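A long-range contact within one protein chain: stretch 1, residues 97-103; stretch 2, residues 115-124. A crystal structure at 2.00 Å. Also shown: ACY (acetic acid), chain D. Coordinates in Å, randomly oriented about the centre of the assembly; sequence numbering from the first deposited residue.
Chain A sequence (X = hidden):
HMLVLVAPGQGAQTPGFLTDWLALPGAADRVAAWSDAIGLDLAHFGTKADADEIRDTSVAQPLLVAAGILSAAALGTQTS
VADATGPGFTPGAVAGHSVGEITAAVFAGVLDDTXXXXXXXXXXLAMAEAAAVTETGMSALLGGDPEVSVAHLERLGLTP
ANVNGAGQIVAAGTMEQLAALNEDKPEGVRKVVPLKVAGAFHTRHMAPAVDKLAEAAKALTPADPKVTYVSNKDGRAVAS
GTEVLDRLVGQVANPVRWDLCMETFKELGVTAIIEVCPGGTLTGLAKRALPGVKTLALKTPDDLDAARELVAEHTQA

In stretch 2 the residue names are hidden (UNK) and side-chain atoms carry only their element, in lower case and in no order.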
ATOM      1  N   HIS A  97       0.056  -3.052   0.390  1.00 16.65           N
ATOM      2  CA  HIS A  97       1.391  -2.474   0.464  1.00 17.61           C
ATOM      3  C   HIS A  97       1.367  -1.077   1.087  1.00 16.73           C
ATOM      4  O   HIS A  97       0.896  -0.125   0.475  1.00 13.78           O
ATOM      5  CB  HIS A  97       2.007  -2.424  -0.940  1.00 17.37           C
ATOM      6  CG  HIS A  97       3.502  -2.335  -0.938  1.00 18.86           C
ATOM      7  ND1 HIS A  97       4.181  -1.184  -0.599  1.00 16.63           N
ATOM      8  CD2 HIS A  97       4.448  -3.268  -1.199  1.00 15.72           C
ATOM      9  CE1 HIS A  97       5.482  -1.412  -0.653  1.00 18.08           C
ATOM     10  NE2 HIS A  97       5.670  -2.669  -1.014  1.00 17.43           N
ATOM     11  N   SER A  98       1.880  -0.980   2.310  1.00 16.67           N
ATOM     12  CA  SER A  98       1.939   0.274   3.060  1.00 16.71           C
ATOM     13  C   SER A  98       0.549   0.890   3.251  1.00 16.47           C
ATOM     14  O   SER A  98      -0.193   0.471   4.136  1.00 16.21           O
ATOM     15  CB  SER A  98       2.869   1.269   2.359  1.00 18.40           C
ATOM     16  OG  SER A  98       3.225   2.317   3.248  1.00 15.34           O
ATOM     17  N   VAL A  99       0.191   1.880   2.438  1.00 16.44           N
ATOM     18  CA  VAL A  99      -1.131   2.497   2.563  1.00 17.81           C
ATOM     19  C   VAL A  99      -2.201   1.442   2.282  1.00 16.46           C
ATOM     20  O   VAL A  99      -3.314   1.506   2.812  1.00 16.66           O
ATOM     21  CB  VAL A  99      -1.343   3.671   1.564  1.00 20.24           C
ATOM     22  CG1 VAL A  99      -0.226   4.679   1.696  1.00 22.85           C
ATOM     23  CG2 VAL A  99      -1.427   3.145   0.147  1.00 22.06           C
ATOM     24  N   GLY A 100      -1.853   0.470   1.445  1.00 15.52           N
ATOM     25  CA  GLY A 100      -2.790  -0.588   1.107  1.00 15.53           C
ATOM     26  C   GLY A 100      -3.200  -1.408   2.318  1.00 16.84           C
ATOM     27  O   GLY A 100      -4.195  -2.136   2.273  1.00 15.93           O
ATOM     28  N   GLU A 101      -2.434  -1.302   3.403  1.00 16.62           N
ATOM     29  CA  GLU A 101      -2.748  -2.039   4.628  1.00 17.53           C
ATOM     30  C   GLU A 101      -4.005  -1.488   5.284  1.00 17.86           C
ATOM     31  O   GLU A 101      -4.744  -2.220   5.945  1.00 17.92           O
ATOM     32  CB  GLU A 101      -1.605  -1.950   5.642  1.00 20.96           C
ATOM     33  CG  GLU A 101      -0.328  -2.651   5.233  1.00 21.22           C
ATOM     34  CD  GLU A 101       0.398  -3.232   6.434  1.00 23.68           C
ATOM     35  OE1 GLU A 101       0.361  -4.472   6.598  1.00 24.24           O
ATOM     36  OE2 GLU A 101       0.987  -2.453   7.218  1.00 20.46           O
ATOM     37  N   ILE A 102      -4.227  -0.187   5.134  1.00 17.11           N
ATOM     38  CA  ILE A 102      -5.413   0.421   5.713  1.00 16.86           C
ATOM     39  C   ILE A 102      -6.594  -0.055   4.878  1.00 15.46           C
ATOM     40  O   ILE A 102      -7.648  -0.376   5.412  1.00 16.61           O
ATOM     41  CB  ILE A 102      -5.340   1.974   5.697  1.00 18.22           C
ATOM     42  CG1 ILE A 102      -4.304   2.467   6.715  1.00 20.73           C
ATOM     43  CG2 ILE A 102      -6.701   2.566   6.049  1.00 17.76           C
ATOM     44  CD1 ILE A 102      -2.872   2.100   6.391  1.00 23.96           C
ATOM     45  N   THR A 103      -6.402  -0.116   3.563  1.00 15.43           N
ATOM     46  CA  THR A 103      -7.448  -0.570   2.656  1.00 15.28           C
ATOM     47  C   THR A 103      -7.849  -2.001   3.013  1.00 16.67           C
ATOM     48  O   THR A 103      -9.036  -2.340   3.043  1.00 15.60           O
ATOM     49  CB  THR A 103      -6.955  -0.533   1.195  1.00 16.09           C
ATOM     50  OG1 THR A 103      -6.433   0.772   0.906  1.00 16.09           O
ATOM     51  CG2 THR A 103      -8.104  -0.839   0.222  1.00 14.14           C
ATOM     52  N   UNK A 115     -13.813   5.613   8.819  1.00 23.08           N
ATOM     53  CA  UNK A 115     -12.793   5.630   9.860  1.00 22.53           C
ATOM     54  C   UNK A 115     -11.417   5.401   9.234  1.00 22.05           C
ATOM     55  O   UNK A 115     -10.419   5.988   9.660  1.00 22.10           O
ATOM     56  c   UNK A 115     -13.083   4.541  10.894  1.00 23.90           C
ATOM     57  N   UNK A 116     -11.372   4.541   8.220  1.00 19.16           N
ATOM     58  CA  UNK A 116     -10.123   4.227   7.534  1.00 18.43           C
ATOM     59  C   UNK A 116      -9.633   5.419   6.718  1.00 18.01           C
ATOM     60  O   UNK A 116      -8.449   5.739   6.725  1.00 16.56           O
ATOM     61  c   UNK A 116     -10.318   3.012   6.626  1.00 15.85           C
ATOM     62  N   UNK A 117     -10.551   6.071   6.009  1.00 18.68           N
ATOM     63  CA  UNK A 117     -10.199   7.225   5.193  1.00 19.18           C
ATOM     64  C   UNK A 117      -9.750   8.379   6.086  1.00 19.31           C
ATOM     65  O   UNK A 117      -8.872   9.153   5.715  1.00 19.99           O
ATOM     66  c   UNK A 117     -11.822   6.620   3.273  1.00 21.09           C
ATOM     67  c   UNK A 117     -13.115   7.067   2.630  1.00 22.24           C
ATOM     68  c   UNK A 117     -10.732   6.464   2.217  1.00 18.65           C
ATOM     69  c   UNK A 117     -11.394   7.644   4.332  1.00 18.95           C
ATOM     70  N   UNK A 118     -10.350   8.480   7.267  1.00 19.99           N
ATOM     71  CA  UNK A 118      -9.988   9.525   8.217  1.00 21.19           C
ATOM     72  C   UNK A 118      -8.585   9.253   8.751  1.00 20.85           C
ATOM     73  O   UNK A 118      -7.780  10.171   8.927  1.00 21.76           O
ATOM     74  o   UNK A 118     -10.582  10.492  10.368  1.00 29.78           O
ATOM     75  c   UNK A 118     -10.985   9.556   9.376  1.00 22.79           C
ATOM     76  N   UNK A 119      -8.293   7.983   9.000  1.00 20.89           N
ATOM     77  CA  UNK A 119      -6.985   7.584   9.504  1.00 18.89           C
ATOM     78  C   UNK A 119      -5.895   7.805   8.457  1.00 17.28           C
ATOM     79  O   UNK A 119      -4.813   8.311   8.769  1.00 17.38           O
ATOM     80  c   UNK A 119      -5.682   5.561  10.462  1.00 20.76           C
ATOM     81  c   UNK A 119      -5.441   6.152  11.851  1.00 20.49           C
ATOM     82  c   UNK A 119      -6.998   6.104   9.895  1.00 18.62           C
ATOM     83  c   UNK A 119      -5.743   4.037  10.536  1.00 20.13           C
ATOM     84  N   UNK A 120      -6.173   7.413   7.217  1.00 17.69           N
ATOM     85  CA  UNK A 120      -5.189   7.553   6.152  1.00 17.35           C
ATOM     86  C   UNK A 120      -4.986   9.012   5.728  1.00 18.99           C
ATOM     87  O   UNK A 120      -3.908   9.381   5.260  1.00 18.86           O
ATOM     88  c   UNK A 120      -5.558   6.666   4.930  1.00 18.83           C
ATOM     89  c   UNK A 120      -6.707   7.278   4.145  1.00 17.80           C
ATOM     90  c   UNK A 120      -4.340   6.465   4.056  1.00 19.70           C
ATOM     91  N   UNK A 121      -6.015   9.841   5.896  1.00 17.77           N
ATOM     92  CA  UNK A 121      -5.900  11.262   5.564  1.00 18.10           C
ATOM     93  C   UNK A 121      -4.836  11.790   6.540  1.00 18.18           C
ATOM     94  O   UNK A 121      -3.927  12.517   6.155  1.00 18.23           O
ATOM     95  c   UNK A 121      -7.231  11.980   5.824  1.00 19.27           C
ATOM     96  c   UNK A 121      -6.329  14.069   4.598  1.00 24.95           C
ATOM     97  c   UNK A 121      -7.537  13.223   4.969  1.00 23.62           C
ATOM     98  n   UNK A 121      -6.671  15.488   4.494  1.00 25.50           N
ATOM     99  n   UNK A 121      -6.480  17.620   3.642  1.00 27.26           N
ATOM    100  n   UNK A 121      -5.184  15.933   2.786  1.00 23.01           N
ATOM    101  c   UNK A 121      -6.115  16.343   3.637  1.00 25.75           C
ATOM    102  N   UNK A 122      -4.961  11.403   7.808  1.00 17.25           N
ATOM    103  CA  UNK A 122      -4.008  11.818   8.838  1.00 18.85           C
ATOM    104  C   UNK A 122      -2.639  11.184   8.582  1.00 17.05           C
ATOM    105  O   UNK A 122      -1.600  11.797   8.828  1.00 17.66           O
ATOM    106  c   UNK A 122      -5.778  12.134  10.660  1.00 26.23           C
ATOM    107  c   UNK A 122      -6.737  15.670  11.445  1.00 32.56           C
ATOM    108  c   UNK A 122      -4.513  11.410  10.226  1.00 20.28           C
ATOM    109  n   UNK A 122      -6.726  14.384  11.107  1.00 31.68           N
ATOM    110  n   UNK A 122      -7.890  16.297  11.647  1.00 32.04           N
ATOM    111  n   UNK A 122      -5.591  16.330  11.571  1.00 29.98           N
ATOM    112  c   UNK A 122      -5.507  13.620  10.852  1.00 30.49           C
ATOM    113  N   UNK A 123      -2.645   9.948   8.096  1.00 16.74           N
ATOM    114  CA  UNK A 123      -1.403   9.249   7.796  1.00 15.30           C
ATOM    115  C   UNK A 123      -0.615  10.051   6.763  1.00 15.83           C
ATOM    116  O   UNK A 123       0.569  10.334   6.955  1.00 14.63           O
ATOM    117  n   UNK A 123       1.140   5.265   4.428  1.00 16.16           N
ATOM    118  c   UNK A 123      -1.701   7.850   7.237  1.00 15.91           C
ATOM    119  c   UNK A 123      -0.884   5.631   6.392  1.00 16.06           C
ATOM    120  n   UNK A 123       1.995   3.488   5.605  1.00 18.31           N
ATOM    121  c   UNK A 123      -0.465   6.967   7.000  1.00 16.08           C
ATOM    122  c   UNK A 123       1.102   4.464   5.485  1.00 16.68           C
ATOM    123  n   UNK A 123       0.166   4.617   6.418  1.00 16.84           N
ATOM    124  N   UNK A 124      -1.284  10.416   5.675  1.00 14.17           N
ATOM    125  CA  UNK A 124      -0.633  11.168   4.613  1.00 16.67           C
ATOM    126  C   UNK A 124      -0.115  12.536   5.019  1.00 16.13           C
ATOM    127  O   UNK A 124       0.977  12.936   4.615  1.00 15.57           O
TER
HETATM  128  C   ACY D 425       4.033   5.028   1.992  1.00 46.79           C
HETATM  129  O   ACY D 425       3.604   6.005   1.249  1.00 47.17           O
HETATM  130  OXT ACY D 425       3.603   4.689   3.146  1.00 46.92           O
HETATM  131  CH3 ACY D 425       5.167   4.234   1.363  1.00 45.31           C

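Position 115 carries one side-chain carbon, the mark of alanine. Ala 115 lies beyond reach of stretch 1, and its carbonyl accepts a hydrogen bond from the backbone N of position 119.

Position 116 again has a lone carbon, but here it points toward stretch 1 and lies 3.7 Å, CB to CG2, from Ile 102. The residue is alanine. Ala 116 is also where the two backbones come nearest, CA of Ala 116 being 6.3 Å from CA of Ile 102, and a side chain this short lets the isoleucine methyl rest close against the helix, 3.7 Å from CG2 of Ile 102 to O of Ala 116.

Position 117 has four carbons, forked at the second: leucine. The CA-to-CB bond of Leu 117 points away from stretch 1, and the side chain makes no contact there. The residue is nevertheless buried, as suits a wholly apolar side chain.

At position 118 one carbon leads to one oxygen, which identifies serine. Ser 118 is exposed, where a small polar group is at ease, and it does not touch stretch 1.

Position 119 repeats the four-carbon fork, now directed toward stretch 1. This is leucine, and CD2 of Leu 119 approaches CG1 of Ile 102 at 4.4 Å, a loose apolar contact.

Position 120 shows one carbon bearing two more, the beta-branched pattern of valine. Its CB lies 4.4 Å from CG2 of Ile 102; the compact, apolar Val 120 helps enclose that methyl one turn beyond Ala 116.

Positions 121 and 122 both have three carbons, a nitrogen, and a carbon carrying two further nitrogens, so both are arginine. Neither reaches stretch 1. Arg 121 is partly exposed; Arg 122 is exposed and touches a crystal neighbour. Long, charged side chains suit positions open to solvent.

Position 123 has three carbons, a nitrogen, and a carbon carrying two further nitrogens. It is buried and points toward stretch 1, where it lies against Ser 98, Val 99 and Ile 102. This is arginine. Its first three chi angles are all t, so Arg 123 extends far enough for NH2 to donate a hydrogen bond to OG of Ser 98 at 2.9 Å. NH1 lies 3.1 Å from CG1 of Val 99, while NE is 3.9 Å from CD1 of Ile 102.

Position 124 has no side-chain atoms and is glycine. Gly 124 makes no contact with stretch 1, but its N continues the helical pattern by bonding to O of Val 120.

The contact thus has an apolar part and a polar one. Ile 102 packs against Ala 116, Leu 119 and Val 120, while Arg 123 reaches Ser 98. Bound acetic acid, probably from the crystallisation liquor, joins the polar part: its OXT lies at the guanidinium edge and accepts hydrogen bonds from Arg 123 NH1 at 2.8 Å and NH2 at 3.2 Å, and a very short one from Ser 98 OG at 2.4 Å.

Stretch 2 (115-124) AALSLVRRRG
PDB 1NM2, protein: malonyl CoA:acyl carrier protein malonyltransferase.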